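Local coordinates for uncharacterized protein TCIL3000_10_9440 (Trypanosoma congolense, PDB 5KMX) that is an insect-stage surface antigen of unknown function, represented here by its bilobed ectodomain and possibly acting as a sensor, at residues E59-L64 with P195-V200. Sequence-based numbering, arbitrary orientation.
Sequences EATLPL and PSSVNV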
# COMPACT_ATOMS: atom_id res chain seq x y z
N GLU A 59 -9.19 7.48 8.48
CA GLU A 59 -7.74 7.61 8.61
C GLU A 59 -7.30 8.46 9.80
O GLU A 59 -8.10 9.14 10.44
CB GLU A 59 -7.16 8.21 7.32
CG GLU A 59 -7.65 9.62 6.99
CD GLU A 59 -6.97 10.71 7.81
OE1 GLU A 59 -7.64 11.70 8.16
OE2 GLU A 59 -5.75 10.59 8.09
N ALA A 60 -6.00 8.40 10.08
CA ALA A 60 -5.38 9.24 11.09
C ALA A 60 -3.87 9.28 10.85
O ALA A 60 -3.33 8.42 10.15
CB ALA A 60 -5.68 8.72 12.49
N THR A 61 -3.21 10.28 11.42
CA THR A 61 -1.76 10.40 11.33
C THR A 61 -1.14 9.99 12.66
O THR A 61 -1.33 10.67 13.67
CB THR A 61 -1.32 11.83 10.97
OG1 THR A 61 -1.85 12.18 9.68
CG2 THR A 61 0.20 11.94 10.93
N LEU A 62 -0.40 8.89 12.66
CA LEU A 62 0.23 8.38 13.87
C LEU A 62 1.68 8.84 13.99
O LEU A 62 2.48 8.58 13.09
CB LEU A 62 0.18 6.85 13.90
CG LEU A 62 -1.02 6.23 14.62
CD1 LEU A 62 -2.33 6.74 14.05
CD2 LEU A 62 -0.96 4.71 14.54
N PRO A 63 2.02 9.53 15.09
CA PRO A 63 3.43 9.88 15.30
C PRO A 63 4.23 8.69 15.80
O PRO A 63 3.68 7.84 16.49
CB PRO A 63 3.36 10.98 16.37
CG PRO A 63 2.14 10.63 17.15
CD PRO A 63 1.16 10.06 16.16
N LEU A 64 5.51 8.62 15.44
CA LEU A 64 6.37 7.58 15.96
C LEU A 64 6.70 7.88 17.41
O LEU A 64 7.40 8.85 17.71
CB LEU A 64 7.66 7.46 15.12
CG LEU A 64 7.48 7.10 13.64
CD1 LEU A 64 8.84 6.98 12.97
CD2 LEU A 64 6.68 5.82 13.46
N PRO A 195 9.62 9.03 7.41
CA PRO A 195 9.03 10.21 8.05
C PRO A 195 8.92 10.08 9.56
O PRO A 195 9.12 9.00 10.11
CB PRO A 195 7.64 10.29 7.41
CG PRO A 195 7.31 8.88 7.08
CD PRO A 195 8.61 8.23 6.70
N SER A 196 8.59 11.19 10.23
CA SER A 196 8.43 11.19 11.68
C SER A 196 7.07 10.65 12.10
O SER A 196 6.84 10.36 13.27
CB SER A 196 8.63 12.60 12.23
OG SER A 196 7.80 13.53 11.56
N SER A 197 6.16 10.53 11.13
CA SER A 197 4.82 10.03 11.40
C SER A 197 4.34 9.11 10.27
O SER A 197 4.81 9.22 9.13
CB SER A 197 3.84 11.19 11.57
OG SER A 197 3.60 11.85 10.34
N VAL A 198 3.43 8.21 10.61
CA VAL A 198 2.85 7.28 9.64
C VAL A 198 1.36 7.53 9.49
O VAL A 198 0.64 7.67 10.48
CB VAL A 198 3.09 5.82 10.05
CG1 VAL A 198 2.42 4.86 9.08
CG2 VAL A 198 4.59 5.53 10.14
N ASN A 199 0.89 7.56 8.25
CA ASN A 199 -0.52 7.77 7.96
C ASN A 199 -1.26 6.44 7.83
O ASN A 199 -0.96 5.64 6.95
CB ASN A 199 -0.68 8.59 6.68
CG ASN A 199 -2.13 8.86 6.33
OD1 ASN A 199 -2.61 8.47 5.26
ND2 ASN A 199 -2.85 9.53 7.23
N VAL A 200 -2.23 6.22 8.71
CA VAL A 200 -2.98 4.97 8.74
C VAL A 200 -4.35 5.14 8.09
O VAL A 200 -5.01 6.16 8.28
CB VAL A 200 -3.16 4.45 10.18
CG1 VAL A 200 -3.92 3.13 10.19
CG2 VAL A 200 -1.81 4.30 10.86
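The carbonyl of Pro195 lies beside the isobutyl tip of Leu64, its O atom 3.5 Å from Leu64 CD1. Next along, the O atom of Ser196 takes the backbone N-H of Leu64 in a nearly straight bond (167°), while Leu64 CG packs against the same oxygen; this link ties the approach to one strand to the exit from the other. From Ser197 onward the chain is a strand that runs antiparallel to strand 53-63. Ser197 faces Pro63 in a non-hydrogen-bonded pair, and its OG sits 3.5 Å from the methyl CG2 of Thr61. Val198 and Leu62 form a hydrogen-bonded pair with two short bonds, N to O in each direction, both 2.7 Å. On the side of the sheet away from Ser197, Val198 CG2 touches Leu64 CD2 at 3.9 Å. Asn199 stands opposite Thr61, on the same face as Ser197. Its CG lies anti to the backbone N (chi1 -179°), and from there the amide reaches diagonally to Glu59, where ND2 donates to OE2 at 3.2 Å, almost in the amide plane but bent at the hydrogen (142°) and on the anti side of the carboxylate. The other carboxylate oxygen, OE1, forms a salt bridge with Arg41, so the acid joins three strands. Val200 pairs with Ala60 through two further backbone bonds, and its CG2 meets Leu62 CD2 at 3.8 Å, continuing the apolar face begun by Val198. Phe33 of strand 31-33 covers this face, touching Ala60, Leu62 and Val200. The pairing joins strands far apart in sequence within the large mixed sheet of the bilobed ectodomain: strand 53-63 has strand 36-45 on its other edge, and strand 197-204 runs parallel to strand 145-165, whose Leu155 and Leu160 touch Val198 and Val200.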